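Tryptophan--tRNA ligase (Aeropyrum pernix, PDB 3A04) catalyses the ATP-dependent attachment of L-tryptophan to its cognate tRNA, releasing AMP and diphosphate. Local coordinates at residues K331-C334 with G335-K338; V320-I323 with Y324-R328; I340-E343 with K344-F348; P271-V274 with A275-L279; K82-F85 with G86-L89. All coordinates share one frame; numbering follows the deposited sequence.

Interaction 1: residues K331-C334 with G335-K338; sequences KILC and GECK. With SF4 (iron/sulfur cluster), chain B.
Glu-336 folds back over Leu-333, the N-cap residue, directly after Gly-335 has followed Cys-334 into the opening turn of helix 334-364. Its CG sits between the backbone N and the carbonyl carbon (chi1 44°), a torsion that turns the otherwise extended chain toward the residues before the helix. OE2 accepts a hydrogen bond from Leu-333 N at 3.3 Å; the N-H points almost straight at it but arrives from above the carboxylate plane. The third helical residue thus accepts from the N-H of the N-cap residue, as in one half of a capping box; leucine has no side-chain acceptor to answer it. On the way, Glu-336 CG passes 3.4 Å from Ile-332 CG1, a tight fit in which the two chains run at a slant to each other. Cys-337 closes the turn with its N bonded to Leu-333 O at 3.0 Å, while its CB receives Ile-332 CD1 at 3.8 Å. Its SG binds FE1 of the iron/sulfur cluster at 2.3 Å, as Cys-334 SG binds FE3. Lys-338 bonds through its N to Cys-334 O, lays CG against that same oxygen at 3.1 Å, and sends NZ on to the carbonyls of Phe-280 and Ala-282. The C-x-x-C pair thus grips two irons from a single helical turn, where the positive end of the helix dipole may ease the negative charge of the thiolates, while Ile-332 CG2 lays a hydrocarbon group against the flank of the cluster at sulfur S4.

Interaction 2: residues V320-I323 with Y324-R328; sequences VKHI and YTSCR. With SF4 (iron/sulfur cluster), chain B.
Ser-326 meets His-322 one turn back in helix 317-328, and the fit is close: OG bonds to His-322 O at 2.7 Å and also stands 3.3 Å above the middle of the imidazole ring. Ser-326 N reaches the same oxygen from the opposite face of its carbonyl plane, so two donors grip one acceptor. The serine OG lies beside its own N (chi1 -48°), the torsion that turns it back along the helix. Equally tight is the step from Ile-323 to Cys-327, where Ile-323 O takes Cys-327 N at 3.0 Å and Cys-327 CB lies 3.4 Å from that oxygen. Cys-327 SG goes on to bind FE2 of the iron/sulfur cluster at 2.2 Å. Toward solvent the backbone bonds stay short: Thr-325 N meets Lys-321 O nearly in line with the C=O, whereas Thr-325 OG1 comes from above its plane. What loosens there is the side-chain ends, those of the exposed Lys-321 and Arg-328; Arg-328 NH1 makes a weak bond to Tyr-324 OH, whose main partner is Glu-301. Both hydroxyls, of Ser-326 and Thr-325, spend themselves on backbone carbonyls, which probably helps to hold the last turn, from which Cys-327 reaches the iron.

Interaction 3: residues I340-E343 with K344-F348; sequences IAWE and KLERF. With CD (cadmium ion), chain C.
The cadmium site on helix 334-364 pairs Glu-343 with Glu-346, three residues on, so that both carboxylates leave the same face side by side. Glu-343 is bidentate, with OE1 2.2 Å and OE2 2.6 Å from the metal, whereas Glu-346 binds through OE1. The carboxylate planes stand 81° apart, and Glu-343 OE1 comes within 2.9 Å of Glu-346 OE2; the shared cation probably pays for bringing two acceptors so close. Glu-343 reaches the metal by bending at chi2, Glu-346 by an extended chain set off at chi1 149°, well away from a staggered position. Trp-342 flanks the second glutamate. Glu-346 CB lies over its six-membered ring in a CH-pi contact, 3.8 Å from the ring centroid, and Trp-342 NE1 gives a weak hydrogen bond to Glu-346 OE1 at 3.1 Å, so this oxygen serves both metal and indole. At the indole edge Leu-345 CD2 packs 3.8 Å from Trp-342 CE3. Lys-344 departs on another side of the helix to a salt bridge with Glu-319. Trp-342 wedges the helix against helix 272-280, touching Pro-272, Ala-275 and Leu-279 and forming a cation-pi pair with Arg-276, while Ala-341 faces helix 304-313 through Val-305, Asp-309 and Leu-313.

Interaction 4: residues P271-V274 with A275-L279; sequences PPEV and ARNKL
Val-274 and Lys-278 lie side by side one turn apart, pointing the same way, with Val-274 CG1 4.1 Å from Lys-278 CE. Beneath them Lys-278 N bonds to Val-274 O at 3.1 Å, and Lys-278 CG packs against the same oxygen. One residue earlier, Glu-273 and Asn-277 run alongside each other, their carboxylate and amide planes 73° apart; the closest side-chain approach is Glu-273 CG to Asn-277 ND2, 4.0 Å. Asn-277 CG lies beside its own backbone N (chi1 -73°), which brings Asn-277 ND2 within 3.3 Å of Glu-273 O, at an angle too poor for a hydrogen bond. These pairs lie in the first two turns of helix 272-280. Pro-271 is its N-cap, and its carbonyl receives Ala-275 N at 2.9 Å in a nearly linear bond. Pro-272 follows at the first helical position, where a missing N-H costs no intrahelical bond, and its O accepts Arg-276 N. Farther out, the extended Lys-278 carries NZ to a salt bridge with Asp-270 and a hydrogen bond to Thr-265 O, fastening the turn to the segment that comes from the KMSKS region. The other flank lies along helix 334-364: Ala-275 packs on Leu-349, and Arg-276, in a cation-pi pair with Phe-280 of its own helix, crosses to Gln-339 with a hydrogen bond from NH2.

Interaction 5: residues K82-F85 with G86-L89; sequences KFHF and GHKL
The HIGH tetrapeptide of the signature region, here His-84 to His-87, brings its two histidines face to face where the loop enters helix 85-99. Their rings stack with centroids 3.8 Å apart and planes 19° from parallel, His-87 CE1 standing over the centre of the His-84 ring. A capping box locks the pair. His-84 N donates to His-87 ND1 at 3.0 Å, nearly straight and in the plane of the His-87 imidazole, while His-84 ND1 takes a weak bond from Gly-86 N. For this the His-84 ring must turn inward over its own backbone (chi1 58°), and its edge lies against Gly-86 CA, where no side chain intervenes. As in other class I synthetases, this signature sits between the first strand of the Rossmann core, 72-77, and the following helix, where class I enzymes bind ATP, and probably so here. Phe-83 meets the CB end of His-87: His-87 CB lies over the phenyl face in a CH-pi contact, 3.7 Å from the centroid. Tyr-132 adds an edge-to-face ring partner for His-87. Lys-88 runs alongside Phe-85, CD 3.7 Å from Phe-85 CE2, before NZ forms a salt bridge with Asp-92 and a hydrogen bond to His-312. Lys-88 N closes the first turn on His-84 O at 2.9 Å.

Interactions 1 and 2 supply three cysteine ligands of the iron/sulfur cluster, their centres 10 Å apart: Lys-331 N probably bonds to Ser-326 O at 2.8 Å, and Ile-332 CG2 packs 3.3 Å from Cys-327 N. Cys-303 belongs to the same pocket. Helix 334-364 carries interaction 1 on to interaction 3, where Ile-332 CD1 meets Ile-340 CD1. Interaction 3 in turn rests on interaction 4, with 10 Å between their centres. It also reaches the HIGH region of interaction 5, Phe-348 CZ lying 3.5 Å from Lys-88 CE and Leu-345 CD1 packing on Phe-85 CZ. Interactions 1 and 5, about 25 Å apart between centres, are thus joined through that one helix.

Interaction 1: residues K331-C334 with G335-K338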
# COMPACT_ATOMS: atom_id res chain seq x y z
N LYS A 331 -49.55 -11.05 28.91
CA LYS A 331 -50.34 -11.99 28.08
C LYS A 331 -49.55 -13.12 27.38
O LYS A 331 -50.14 -13.95 26.69
CB LYS A 331 -51.19 -11.22 27.03
CG LYS A 331 -52.33 -10.36 27.58
CD LYS A 331 -52.48 -9.05 26.76
CE LYS A 331 -53.88 -8.40 26.91
NZ LYS A 331 -54.92 -9.08 26.03
N ILE A 332 -48.23 -13.15 27.55
CA ILE A 332 -47.44 -14.10 26.82
C ILE A 332 -46.23 -14.54 27.63
O ILE A 332 -45.61 -13.72 28.30
CB ILE A 332 -47.02 -13.52 25.38
CG1 ILE A 332 -46.45 -14.62 24.48
CG2 ILE A 332 -46.03 -12.33 25.49
CD1 ILE A 332 -46.05 -14.11 23.10
N LEU A 333 -45.93 -15.83 27.58
CA LEU A 333 -44.75 -16.40 28.21
C LEU A 333 -43.63 -16.59 27.17
O LEU A 333 -43.91 -16.73 25.97
CB LEU A 333 -45.10 -17.74 28.87
CG LEU A 333 -46.19 -17.75 29.98
CD1 LEU A 333 -46.24 -19.12 30.67
CD2 LEU A 333 -46.01 -16.63 30.97
N CYS A 334 -42.39 -16.66 27.65
CA CYS A 334 -41.21 -16.74 26.78
C CYS A 334 -41.16 -17.99 25.91
O CYS A 334 -40.66 -17.96 24.79
CB CYS A 334 -39.93 -16.63 27.63
SG CYS A 334 -39.75 -14.96 28.36
N GLY A 335 -41.66 -19.11 26.43
CA GLY A 335 -41.71 -20.33 25.66
C GLY A 335 -42.56 -20.12 24.40
O GLY A 335 -42.17 -20.54 23.30
N GLU A 336 -43.71 -19.46 24.53
CA GLU A 336 -44.56 -19.33 23.33
C GLU A 336 -44.02 -18.22 22.42
O GLU A 336 -44.13 -18.32 21.20
CB GLU A 336 -46.01 -19.03 23.67
CG GLU A 336 -46.24 -18.02 24.74
CD GLU A 336 -47.73 -17.98 25.21
OE1 GLU A 336 -48.64 -17.77 24.30
OE2 GLU A 336 -47.96 -18.17 26.45
N CYS A 337 -43.51 -17.17 23.04
CA CYS A 337 -42.85 -16.11 22.31
C CYS A 337 -41.68 -16.60 21.44
O CYS A 337 -41.55 -16.19 20.30
CB CYS A 337 -42.38 -15.09 23.29
SG CYS A 337 -42.08 -13.48 22.53
N LYS A 338 -40.85 -17.49 22.01
CA LYS A 338 -39.77 -18.13 21.29
C LYS A 338 -40.28 -19.01 20.20
O LYS A 338 -39.69 -19.01 19.14
CB LYS A 338 -38.89 -19.00 22.22
CG LYS A 338 -38.01 -18.08 23.12
CD LYS A 338 -37.23 -18.88 24.19
CE LYS A 338 -36.01 -18.01 24.73
NZ LYS A 338 -35.29 -18.71 25.84
FE1 SF4 B . -41.11 -12.61 24.40
FE2 SF4 B . -41.37 -10.84 26.48
FE3 SF4 B . -40.27 -13.32 26.89
FE4 SF4 B . -38.93 -11.51 25.33
S1 SF4 B . -39.49 -11.30 27.63
S2 SF4 B . -39.21 -13.71 24.87
S3 SF4 B . -40.57 -10.39 24.32
S4 SF4 B . -42.47 -12.84 26.33

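Interaction 2: residues V320-I323 with Y324-R328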
# COMPACT_ATOMS: atom_id res chain seq x y z
N VAL A 320 -45.01 -6.85 15.41
CA VAL A 320 -44.00 -6.73 16.45
C VAL A 320 -44.50 -5.86 17.62
O VAL A 320 -44.20 -6.16 18.78
CB VAL A 320 -42.59 -6.32 15.86
CG1 VAL A 320 -42.59 -4.89 15.42
CG2 VAL A 320 -41.49 -6.62 16.88
N LYS A 321 -45.30 -4.82 17.34
CA LYS A 321 -46.03 -4.09 18.43
C LYS A 321 -46.88 -5.02 19.32
O LYS A 321 -46.88 -4.93 20.55
CB LYS A 321 -46.94 -2.97 17.87
CG LYS A 321 -46.23 -1.87 17.05
CD LYS A 321 -47.16 -0.62 16.74
CE LYS A 321 -48.16 -0.84 15.55
NZ LYS A 321 -49.62 -1.22 15.92
N HIS A 322 -47.57 -5.97 18.69
CA HIS A 322 -48.39 -6.90 19.45
C HIS A 322 -47.54 -7.75 20.33
O HIS A 322 -47.91 -8.03 21.48
CB HIS A 322 -49.20 -7.78 18.51
CG HIS A 322 -50.09 -8.76 19.23
ND1 HIS A 322 -51.35 -8.43 19.71
CD2 HIS A 322 -49.91 -10.08 19.52
CE1 HIS A 322 -51.89 -9.50 20.27
NE2 HIS A 322 -51.04 -10.51 20.17
N ILE A 323 -46.35 -8.17 19.85
CA ILE A 323 -45.50 -8.90 20.77
C ILE A 323 -45.13 -8.04 21.98
O ILE A 323 -45.12 -8.53 23.11
CB ILE A 323 -44.15 -9.44 20.13
CG1 ILE A 323 -44.40 -10.54 19.09
CG2 ILE A 323 -43.23 -9.97 21.28
CD1 ILE A 323 -45.24 -11.74 19.60
N TYR A 324 -44.74 -6.79 21.72
CA TYR A 324 -44.29 -5.90 22.79
C TYR A 324 -45.41 -5.69 23.84
O TYR A 324 -45.19 -5.83 25.05
CB TYR A 324 -43.87 -4.55 22.18
CG TYR A 324 -43.39 -3.55 23.19
CD1 TYR A 324 -42.07 -3.59 23.63
CD2 TYR A 324 -44.24 -2.56 23.70
CE1 TYR A 324 -41.57 -2.68 24.54
CE2 TYR A 324 -43.76 -1.62 24.64
CZ TYR A 324 -42.41 -1.70 25.06
OH TYR A 324 -41.89 -0.83 25.99
N THR A 325 -46.59 -5.31 23.33
CA THR A 325 -47.79 -5.04 24.12
C THR A 325 -48.12 -6.27 24.96
O THR A 325 -48.13 -6.20 26.19
CB THR A 325 -48.94 -4.64 23.13
OG1 THR A 325 -48.65 -3.34 22.58
CG2 THR A 325 -50.36 -4.69 23.76
N SER A 326 -48.32 -7.42 24.31
CA SER A 326 -48.63 -8.68 25.00
C SER A 326 -47.65 -9.05 26.10
O SER A 326 -48.07 -9.37 27.23
CB SER A 326 -48.84 -9.83 24.01
OG SER A 326 -49.73 -9.41 22.98
N CYS A 327 -46.35 -9.03 25.79
CA CYS A 327 -45.33 -9.24 26.81
C CYS A 327 -45.41 -8.18 27.94
O CYS A 327 -45.22 -8.51 29.10
CB CYS A 327 -43.94 -9.20 26.20
SG CYS A 327 -42.64 -9.27 27.42
N ARG A 328 -45.64 -6.93 27.58
CA ARG A 328 -45.72 -5.87 28.60
C ARG A 328 -47.07 -5.84 29.35
O ARG A 328 -47.19 -5.15 30.36
CB ARG A 328 -45.46 -4.49 28.00
CG ARG A 328 -44.00 -4.25 27.69
CD ARG A 328 -43.66 -2.80 27.84
NE ARG A 328 -43.82 -2.34 29.22
CZ ARG A 328 -43.94 -1.07 29.58
NH1 ARG A 328 -43.93 -0.09 28.67
NH2 ARG A 328 -44.09 -0.77 30.87
FE1 SF4 B . -41.11 -12.61 24.40
FE2 SF4 B . -41.37 -10.84 26.48
FE3 SF4 B . -40.27 -13.32 26.89
FE4 SF4 B . -38.93 -11.51 25.33
S1 SF4 B . -39.49 -11.30 27.63
S2 SF4 B . -39.21 -13.71 24.87
S3 SF4 B . -40.57 -10.39 24.32
S4 SF4 B . -42.47 -12.84 26.33

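Interaction 3: residues I340-E343 with K344-F348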
# COMPACT_ATOMS: atom_id res chain seq x y z
N ILE A 340 -43.06 -18.64 18.52
CA ILE A 340 -43.56 -17.71 17.50
C ILE A 340 -42.37 -17.14 16.62
O ILE A 340 -42.41 -17.11 15.37
CB ILE A 340 -44.35 -16.54 18.17
CG1 ILE A 340 -45.80 -16.96 18.61
CG2 ILE A 340 -44.61 -15.33 17.19
CD1 ILE A 340 -46.42 -15.83 19.68
N ALA A 341 -41.33 -16.71 17.29
CA ALA A 341 -40.14 -16.18 16.59
C ALA A 341 -39.52 -17.33 15.81
O ALA A 341 -39.14 -17.13 14.66
CB ALA A 341 -39.19 -15.67 17.61
N TRP A 342 -39.51 -18.55 16.39
CA TRP A 342 -38.91 -19.69 15.68
C TRP A 342 -39.60 -19.96 14.38
O TRP A 342 -38.93 -20.18 13.35
CB TRP A 342 -38.76 -20.98 16.55
CG TRP A 342 -38.53 -22.11 15.63
CD1 TRP A 342 -39.45 -23.10 15.29
CD2 TRP A 342 -37.39 -22.31 14.76
NE1 TRP A 342 -38.91 -23.92 14.31
CE2 TRP A 342 -37.66 -23.47 13.97
CE3 TRP A 342 -36.15 -21.64 14.60
CZ2 TRP A 342 -36.74 -23.97 13.02
CZ3 TRP A 342 -35.21 -22.16 13.66
CH2 TRP A 342 -35.52 -23.32 12.88
N GLU A 343 -40.96 -19.92 14.36
CA GLU A 343 -41.65 -20.19 13.11
C GLU A 343 -41.35 -19.19 12.02
O GLU A 343 -41.32 -19.52 10.79
CB GLU A 343 -43.20 -20.33 13.31
CG GLU A 343 -43.55 -21.54 14.20
CD GLU A 343 -43.28 -22.93 13.56
OE1 GLU A 343 -42.48 -23.11 12.68
OE2 GLU A 343 -43.86 -23.92 13.94
N LYS A 344 -41.13 -17.94 12.43
CA LYS A 344 -40.75 -16.94 11.43
C LYS A 344 -39.32 -17.29 10.89
O LYS A 344 -39.03 -17.21 9.68
CB LYS A 344 -40.67 -15.58 12.13
CG LYS A 344 -41.93 -15.04 12.76
CD LYS A 344 -42.83 -14.55 11.68
CE LYS A 344 -44.07 -13.87 12.29
NZ LYS A 344 -45.15 -13.84 11.25
N LEU A 345 -38.44 -17.62 11.81
CA LEU A 345 -37.02 -17.92 11.45
C LEU A 345 -36.89 -19.22 10.57
O LEU A 345 -36.16 -19.30 9.64
CB LEU A 345 -36.20 -18.10 12.73
CG LEU A 345 -34.70 -18.44 12.59
CD1 LEU A 345 -33.98 -17.34 11.67
CD2 LEU A 345 -34.03 -18.52 14.01
N GLU A 346 -37.71 -20.22 10.86
CA GLU A 346 -37.65 -21.45 10.16
C GLU A 346 -38.04 -21.24 8.76
O GLU A 346 -37.41 -21.76 7.85
CB GLU A 346 -38.70 -22.40 10.80
CG GLU A 346 -39.30 -23.39 9.83
CD GLU A 346 -40.39 -24.23 10.57
OE1 GLU A 346 -40.01 -24.91 11.55
OE2 GLU A 346 -41.54 -24.10 10.10
N ARG A 347 -39.08 -20.49 8.51
CA ARG A 347 -39.45 -20.17 7.15
C ARG A 347 -38.38 -19.30 6.42
O ARG A 347 -38.03 -19.50 5.23
CB ARG A 347 -40.74 -19.39 7.16
CG ARG A 347 -41.26 -19.41 5.84
CD ARG A 347 -42.69 -19.42 5.88
NE ARG A 347 -43.40 -20.69 5.99
CZ ARG A 347 -44.71 -20.71 5.69
NH1 ARG A 347 -45.26 -19.57 5.26
NH2 ARG A 347 -45.48 -21.79 5.78
N PHE A 348 -37.88 -18.29 7.13
CA PHE A 348 -36.81 -17.47 6.53
C PHE A 348 -35.58 -18.36 6.17
O PHE A 348 -35.09 -18.34 5.04
CB PHE A 348 -36.41 -16.33 7.46
CG PHE A 348 -35.15 -15.64 6.98
CD1 PHE A 348 -35.23 -14.73 5.92
CD2 PHE A 348 -33.93 -16.01 7.45
CE1 PHE A 348 -34.02 -14.15 5.35
CE2 PHE A 348 -32.71 -15.39 6.89
CZ PHE A 348 -32.81 -14.51 5.87
CD CD C . -42.07 -25.29 12.61

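Interaction 4: residues P271-V274 with A275-L279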
# COMPACT_ATOMS: atom_id res chain seq x y z
N PRO A 271 -28.67 -25.36 10.07
CA PRO A 271 -29.82 -26.21 9.89
C PRO A 271 -30.91 -25.85 10.93
O PRO A 271 -30.64 -25.33 12.02
CB PRO A 271 -29.26 -27.62 10.18
CG PRO A 271 -27.75 -27.47 9.99
CD PRO A 271 -27.52 -26.09 10.60
N PRO A 272 -32.12 -26.22 10.61
CA PRO A 272 -33.25 -25.76 11.39
C PRO A 272 -33.16 -26.22 12.78
O PRO A 272 -33.39 -25.43 13.66
CB PRO A 272 -34.45 -26.32 10.64
CG PRO A 272 -33.90 -27.32 9.60
CD PRO A 272 -32.53 -26.81 9.30
N GLU A 273 -32.75 -27.48 13.03
CA GLU A 273 -32.63 -27.91 14.43
C GLU A 273 -31.61 -27.12 15.21
O GLU A 273 -31.78 -26.81 16.40
CB GLU A 273 -32.32 -29.42 14.56
CG GLU A 273 -32.36 -29.87 16.04
CD GLU A 273 -32.51 -31.43 16.18
OE1 GLU A 273 -32.53 -32.10 15.11
OE2 GLU A 273 -32.60 -31.96 17.33
N VAL A 274 -30.47 -26.83 14.58
CA VAL A 274 -29.40 -26.02 15.22
C VAL A 274 -29.88 -24.59 15.51
O VAL A 274 -29.67 -24.07 16.59
CB VAL A 274 -28.10 -25.96 14.28
CG1 VAL A 274 -27.01 -25.00 14.86
CG2 VAL A 274 -27.56 -27.40 14.03
N ALA A 275 -30.53 -23.94 14.54
CA ALA A 275 -30.99 -22.56 14.79
C ALA A 275 -32.04 -22.51 15.86
O ALA A 275 -32.09 -21.57 16.72
CB ALA A 275 -31.56 -21.98 13.51
N ARG A 276 -32.94 -23.51 15.81
CA ARG A 276 -34.04 -23.49 16.80
C ARG A 276 -33.46 -23.59 18.17
O ARG A 276 -33.87 -22.88 19.06
CB ARG A 276 -35.01 -24.64 16.56
CG ARG A 276 -36.22 -24.63 17.47
CD ARG A 276 -37.41 -25.50 16.87
NE ARG A 276 -38.62 -25.36 17.73
CZ ARG A 276 -38.76 -25.98 18.91
NH1 ARG A 276 -37.75 -26.73 19.37
NH2 ARG A 276 -39.90 -25.87 19.62
N ASN A 277 -32.50 -24.46 18.37
CA ASN A 277 -31.97 -24.57 19.70
C ASN A 277 -31.24 -23.33 20.17
O ASN A 277 -31.34 -22.94 21.31
CB ASN A 277 -31.01 -25.76 19.76
CG ASN A 277 -31.76 -27.10 19.73
OD1 ASN A 277 -32.96 -27.16 20.01
ND2 ASN A 277 -31.05 -28.16 19.36
N LYS A 278 -30.47 -22.71 19.27
CA LYS A 278 -29.85 -21.44 19.64
C LYS A 278 -30.91 -20.43 19.99
O LYS A 278 -30.74 -19.65 20.96
CB LYS A 278 -29.02 -20.89 18.45
CG LYS A 278 -27.84 -21.73 18.12
CD LYS A 278 -26.98 -20.99 17.01
CE LYS A 278 -25.64 -21.69 16.81
NZ LYS A 278 -25.04 -21.12 15.53
N LEU A 279 -31.97 -20.35 19.19
CA LEU A 279 -33.02 -19.39 19.54
C LEU A 279 -33.64 -19.72 20.92
O LEU A 279 -33.96 -18.82 21.74
CB LEU A 279 -34.15 -19.40 18.47
CG LEU A 279 -35.22 -18.29 18.57
CD1 LEU A 279 -34.58 -16.91 18.50
CD2 LEU A 279 -36.12 -18.33 17.33

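Interaction 5: residues K82-F85 with G86-L89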
# COMPACT_ATOMS: atom_id res chain seq x y z
N LYS A 82 -18.54 -17.42 9.76
CA LYS A 82 -19.72 -17.62 8.95
C LYS A 82 -20.58 -16.36 8.93
O LYS A 82 -20.53 -15.55 9.90
CB LYS A 82 -20.52 -18.83 9.49
CG LYS A 82 -19.70 -20.17 9.40
CD LYS A 82 -20.59 -21.42 9.45
CE LYS A 82 -20.97 -21.75 10.85
NZ LYS A 82 -21.32 -23.26 11.03
N PHE A 83 -21.40 -16.24 7.88
CA PHE A 83 -22.30 -15.11 7.73
C PHE A 83 -23.48 -15.23 8.70
O PHE A 83 -24.21 -16.29 8.70
CB PHE A 83 -22.79 -15.14 6.28
CG PHE A 83 -23.57 -13.93 5.85
CD1 PHE A 83 -24.92 -13.83 6.12
CD2 PHE A 83 -22.92 -12.89 5.15
CE1 PHE A 83 -25.67 -12.73 5.67
CE2 PHE A 83 -23.64 -11.84 4.69
CZ PHE A 83 -25.03 -11.74 4.97
N HIS A 84 -23.73 -14.17 9.47
CA HIS A 84 -24.70 -14.21 10.54
C HIS A 84 -25.70 -13.05 10.44
O HIS A 84 -25.65 -12.25 9.48
CB HIS A 84 -23.98 -14.35 11.94
CG HIS A 84 -23.01 -13.25 12.25
ND1 HIS A 84 -23.32 -11.91 12.14
CD2 HIS A 84 -21.71 -13.30 12.66
CE1 HIS A 84 -22.28 -11.17 12.51
NE2 HIS A 84 -21.31 -11.99 12.86
N PHE A 85 -26.63 -12.96 11.40
CA PHE A 85 -27.63 -11.89 11.34
C PHE A 85 -27.08 -10.46 11.57
O PHE A 85 -27.74 -9.52 11.23
CB PHE A 85 -28.77 -12.20 12.37
CG PHE A 85 -29.81 -13.14 11.77
CD1 PHE A 85 -29.54 -14.49 11.60
CD2 PHE A 85 -31.01 -12.64 11.30
CE1 PHE A 85 -30.56 -15.34 10.97
CE2 PHE A 85 -31.94 -13.41 10.71
CZ PHE A 85 -31.72 -14.78 10.54
N GLY A 86 -25.89 -10.35 12.17
CA GLY A 86 -25.18 -9.03 12.21
C GLY A 86 -24.88 -8.60 10.76
O GLY A 86 -25.16 -7.50 10.35
N HIS A 87 -24.36 -9.52 9.96
CA HIS A 87 -24.04 -9.21 8.58
C HIS A 87 -25.32 -8.97 7.83
O HIS A 87 -25.41 -8.06 6.98
CB HIS A 87 -23.23 -10.35 7.91
CG HIS A 87 -21.95 -10.72 8.62
ND1 HIS A 87 -21.73 -11.98 9.17
CD2 HIS A 87 -20.83 -10.00 8.88
CE1 HIS A 87 -20.51 -12.02 9.69
NE2 HIS A 87 -19.92 -10.85 9.47
N LYS A 88 -26.38 -9.76 8.11
CA LYS A 88 -27.60 -9.55 7.36
C LYS A 88 -28.16 -8.14 7.50
O LYS A 88 -28.77 -7.63 6.54
CB LYS A 88 -28.70 -10.61 7.79
CG LYS A 88 -30.13 -10.31 7.31
CD LYS A 88 -31.08 -11.53 7.63
CE LYS A 88 -32.56 -11.29 7.22
NZ LYS A 88 -32.99 -10.02 7.80
N LEU A 89 -28.04 -7.57 8.70
CA LEU A 89 -28.57 -6.21 8.92
C LEU A 89 -27.89 -5.23 7.97
O LEU A 89 -28.55 -4.31 7.43
CB LEU A 89 -28.25 -5.77 10.36
CG LEU A 89 -28.68 -4.37 10.80
CD1 LEU A 89 -30.15 -4.28 10.65
CD2 LEU A 89 -28.27 -4.17 12.25